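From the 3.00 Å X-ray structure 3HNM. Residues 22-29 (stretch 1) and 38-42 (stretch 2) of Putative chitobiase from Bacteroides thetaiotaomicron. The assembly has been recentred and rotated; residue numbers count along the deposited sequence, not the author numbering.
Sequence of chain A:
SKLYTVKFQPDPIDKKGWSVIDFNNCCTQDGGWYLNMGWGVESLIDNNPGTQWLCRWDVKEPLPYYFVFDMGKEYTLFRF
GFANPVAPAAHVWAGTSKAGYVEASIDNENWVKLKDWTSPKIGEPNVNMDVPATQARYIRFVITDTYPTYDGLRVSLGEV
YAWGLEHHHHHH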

ATOM      1  N   ASP A  22      -5.963   0.038  -9.796  1.00 34.50           N
ATOM      2  CA  ASP A  22      -7.297   0.091  -9.219  1.00 33.77           C
ATOM      3  C   ASP A  22      -7.339   0.416  -7.732  1.00 32.83           C
ATOM      4  O   ASP A  22      -6.482  -0.014  -6.959  1.00 33.20           O
ATOM      5  CB  ASP A  22      -8.043  -1.214  -9.494  1.00 34.79           C
ATOM      6  CG  ASP A  22      -9.434  -1.207  -8.913  1.00 37.96           C
ATOM      7  OD1 ASP A  22      -9.991  -0.112  -8.728  1.00 42.37           O
ATOM      8  OD2 ASP A  22      -9.988  -2.285  -8.641  1.00 39.81           O
ATOM      9  N   PHE A  23      -8.339   1.197  -7.343  1.00 30.77           N
ATOM     10  CA  PHE A  23      -8.514   1.563  -5.948  1.00 30.54           C
ATOM     11  C   PHE A  23      -9.966   1.979  -5.727  1.00 29.88           C
ATOM     12  O   PHE A  23     -10.737   2.078  -6.684  1.00 30.24           O
ATOM     13  CB  PHE A  23      -7.532   2.686  -5.566  1.00 31.12           C
ATOM     14  CG  PHE A  23      -7.727   3.966  -6.342  1.00 32.17           C
ATOM     15  CD1 PHE A  23      -8.668   4.904  -5.935  1.00 32.86           C
ATOM     16  CD2 PHE A  23      -6.982   4.226  -7.489  1.00 33.12           C
ATOM     17  CE1 PHE A  23      -8.871   6.080  -6.654  1.00 32.20           C
ATOM     18  CE2 PHE A  23      -7.175   5.397  -8.217  1.00 32.00           C
ATOM     19  CZ  PHE A  23      -8.123   6.322  -7.794  1.00 32.06           C
ATOM     20  N   ASN A  24     -10.346   2.198  -4.472  1.00 28.26           N
ATOM     21  CA  ASN A  24     -11.716   2.590  -4.167  1.00 27.69           C
ATOM     22  C   ASN A  24     -11.810   3.846  -3.302  1.00 27.99           C
ATOM     23  O   ASN A  24     -12.910   4.317  -3.009  1.00 26.98           O
ATOM     24  CB  ASN A  24     -12.465   1.430  -3.482  1.00 25.89           C
ATOM     25  CG  ASN A  24     -12.162   1.319  -1.988  1.00 26.16           C
ATOM     26  OD1 ASN A  24     -11.046   1.571  -1.544  1.00 26.56           O
ATOM     27  ND2 ASN A  24     -13.156   0.921  -1.214  1.00 26.86           N
ATOM     28  N   ASN A  25     -10.670   4.401  -2.898  1.00 29.24           N
ATOM     29  CA  ASN A  25     -10.706   5.589  -2.048  1.00 30.90           C
ATOM     30  C   ASN A  25      -9.440   6.452  -2.077  1.00 32.38           C
ATOM     31  O   ASN A  25      -8.334   5.983  -1.800  1.00 31.97           O
ATOM     32  CB  ASN A  25     -11.045   5.140  -0.609  1.00 29.67           C
ATOM     33  CG  ASN A  25     -11.240   6.294   0.354  1.00 28.33           C
ATOM     34  OD1 ASN A  25     -10.287   6.962   0.706  1.00 29.50           O
ATOM     35  ND2 ASN A  25     -12.482   6.525   0.788  1.00 26.01           N
ATOM     36  N   CYS A  26      -9.625   7.722  -2.435  1.00 34.88           N
ATOM     37  CA  CYS A  26      -8.541   8.714  -2.480  1.00 35.64           C
ATOM     38  C   CYS A  26      -9.167  10.102  -2.325  1.00 35.16           C
ATOM     39  O   CYS A  26     -10.375  10.264  -2.476  1.00 37.37           O
ATOM     40  CB  CYS A  26      -7.774   8.634  -3.807  1.00 35.31           C
ATOM     41  SG  CYS A  26      -6.253   9.661  -3.862  1.00 40.11           S
ATOM     42  N   CYS A  27      -8.357  11.102  -2.020  1.00 33.47           N
ATOM     43  CA  CYS A  27      -8.877  12.449  -1.858  1.00 32.84           C
ATOM     44  C   CYS A  27      -9.092  13.118  -3.221  1.00 31.55           C
ATOM     45  O   CYS A  27      -9.859  14.073  -3.320  1.00 30.61           O
ATOM     46  CB  CYS A  27      -7.896  13.274  -1.041  1.00 32.66           C
ATOM     47  SG  CYS A  27      -6.320  13.480  -1.878  1.00 38.14           S
ATOM     48  N   THR A  28      -8.417  12.600  -4.255  1.00 31.05           N
ATOM     49  CA  THR A  28      -8.488  13.137  -5.621  1.00 31.32           C
ATOM     50  C   THR A  28      -9.858  12.963  -6.280  1.00 33.87           C
ATOM     51  O   THR A  28     -10.188  13.640  -7.262  1.00 34.10           O
ATOM     52  CB  THR A  28      -7.427  12.496  -6.570  1.00 29.54           C
ATOM     53  OG1 THR A  28      -7.775  11.133  -6.854  1.00 25.60           O
ATOM     54  CG2 THR A  28      -6.047  12.557  -5.945  1.00 29.29           C
ATOM     55  N   GLN A  29     -10.663  12.058  -5.744  1.00 35.76           N
ATOM     56  CA  GLN A  29     -11.992  11.828  -6.295  1.00 36.70           C
ATOM     57  C   GLN A  29     -12.759  13.145  -6.422  1.00 38.05           C
ATOM     58  O   GLN A  29     -13.478  13.359  -7.398  1.00 38.38           O
ATOM     59  CB  GLN A  29     -12.754  10.880  -5.388  1.00 35.47           C
ATOM     60  CG  GLN A  29     -14.090  10.472  -5.904  1.00 33.49           C
ATOM     61  CD  GLN A  29     -14.885   9.793  -4.830  1.00 34.09           C
ATOM     62  OE1 GLN A  29     -16.044  10.120  -4.625  1.00 34.24           O
ATOM     63  NE2 GLN A  29     -14.265   8.843  -4.124  1.00 31.42           N
ATOM     64  N   GLY A  38      -0.499  16.204  -5.016  1.00 53.84           N
ATOM     65  CA  GLY A  38       0.298  14.994  -5.007  1.00 50.87           C
ATOM     66  C   GLY A  38      -0.107  14.117  -3.833  1.00 49.23           C
ATOM     67  O   GLY A  38       0.723  13.713  -3.022  1.00 48.37           O
ATOM     68  N   TRP A  39      -1.398  13.832  -3.728  1.00 46.94           N
ATOM     69  CA  TRP A  39      -1.872  13.006  -2.643  1.00 45.90           C
ATOM     70  C   TRP A  39      -2.586  11.804  -3.210  1.00 46.05           C
ATOM     71  O   TRP A  39      -3.218  11.037  -2.484  1.00 46.66           O
ATOM     72  CB  TRP A  39      -2.825  13.789  -1.728  1.00 44.69           C
ATOM     73  CG  TRP A  39      -2.171  14.853  -0.876  1.00 43.70           C
ATOM     74  CD1 TRP A  39      -0.860  14.909  -0.481  1.00 43.93           C
ATOM     75  CD2 TRP A  39      -2.808  16.000  -0.296  1.00 42.68           C
ATOM     76  NE1 TRP A  39      -0.643  16.020   0.304  1.00 42.72           N
ATOM     77  CE2 TRP A  39      -1.819  16.706   0.432  1.00 41.85           C
ATOM     78  CE3 TRP A  39      -4.115  16.502  -0.321  1.00 41.46           C
ATOM     79  CZ2 TRP A  39      -2.100  17.886   1.123  1.00 40.00           C
ATOM     80  CZ3 TRP A  39      -4.391  17.684   0.373  1.00 39.66           C
ATOM     81  CH2 TRP A  39      -3.386  18.358   1.082  1.00 38.34           C
ATOM     82  N   GLY A  40      -2.477  11.640  -4.520  1.00 46.33           N
ATOM     83  CA  GLY A  40      -3.142  10.531  -5.182  1.00 45.39           C
ATOM     84  C   GLY A  40      -2.528   9.172  -4.917  1.00 44.26           C
ATOM     85  O   GLY A  40      -1.478   9.053  -4.274  1.00 43.52           O
ATOM     86  N   VAL A  41      -3.202   8.146  -5.433  1.00 43.60           N
ATOM     87  CA  VAL A  41      -2.755   6.769  -5.288  1.00 41.99           C
ATOM     88  C   VAL A  41      -1.344   6.564  -5.832  1.00 42.28           C
ATOM     89  O   VAL A  41      -0.533   5.914  -5.188  1.00 42.87           O
ATOM     90  CB  VAL A  41      -3.736   5.761  -5.982  1.00 40.02           C
ATOM     91  CG1 VAL A  41      -5.038   5.696  -5.218  1.00 38.01           C
ATOM     92  CG2 VAL A  41      -3.999   6.172  -7.419  1.00 38.56           C
ATOM     93  N   GLU A  42      -1.040   7.130  -6.998  1.00 42.75           N
ATOM     94  CA  GLU A  42       0.293   6.980  -7.591  1.00 43.45           C
ATOM     95  C   GLU A  42       1.382   7.457  -6.646  1.00 42.83           C
ATOM     96  O   GLU A  42       2.547   7.110  -6.802  1.00 43.27           O
ATOM     97  CB  GLU A  42       0.402   7.767  -8.902  1.00 45.52           C
ATOM     98  CG  GLU A  42       0.001   9.231  -8.779  1.00 49.04           C
ATOM     99  CD  GLU A  42      -1.511   9.432  -8.782  1.00 51.58           C
ATOM    100  OE1 GLU A  42      -1.969  10.512  -8.322  1.00 53.81           O
ATOM    101  OE2 GLU A  42      -2.240   8.521  -9.254  1.00 51.14           O
TER

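The contact between the two stretches is centred on Val41, which has more of its surface covered by the opposing segment than any other residue here. Its CA-to-CB bond points toward stretch 1, and with chi1 in the m well its CG1 methyl lies over one face of the Phe23 ring. Val41 CG1 is 3.5 Å from the ring centroid of Phe23 and only 19° off the ring normal, the geometry of a CH-pi interaction, in which the weakly polarised C-H bonds of a methyl group meet the electron-rich face of an aromatic ring. The closest approach, 3.3 Å between Phe23 CD2 and Val41 CG1, is tight for two carbons. Phe23, at the end of its strand in stretch 1, adopts the p rotamer. The same methyl group also approaches Cys26, with Cys26 CB 4.3 Å from Val41 CG1, so it links the aromatic ring to the cysteine that follows in the loop.

Cys26 carries the packing from side chain to backbone. Cys26 SG lies 3.5 Å from Gly40 CA and 3.8 Å from Val41 N, resting against the main chain where stretch 2 enters its 3-10 segment. Thr28 covers the same glycine, with Thr28 CG2 3.6 Å from Gly40 CA. The closest CA atoms across the stretches are those of Thr28 and Gly40, 6.0 Å apart, with the sulfur and the methyl group filling the space. The absence of a side chain at Gly40 matters locally: a CB in the ideal position would sit 3.5 Å from Thr28 CG2 and, more severely, 2.0 Å from Glu42 OE1 within its own stretch.

Farther along, Cys27 packs against Trp39, with Cys27 SG 3.5 Å from Trp39 CB. Cys27 SG lies near the plane of the Trp39 indole, at its edge, 5.4 Å from the centroid of the Trp39 six-membered ring and 81° off the normal. This sulfur-aromatic contact therefore places the polarisable sulfur beside the ring rather than over its face.

Polar chemistry contributes little. No hydrogen bond crosses between the stretches, and the Cys26 SG to Trp39 O distance of 3.6 Å is a close packing contact. Within stretch 1, Thr28 N donates a weak hydrogen bond to Cys26 SG, nearly linear at 175° but long at 3.7 Å; it ties the backbone at Thr28 back to the sulfur that packs against Gly40. Beyond this, Asp22 and Asn24 direct their CA-to-CB bonds away from stretch 2 and have side-chain hydrogen bonds elsewhere in the structure. The modest interface, 283 Å² in total, is thus made of apolar, CH-pi and sulfur contacts.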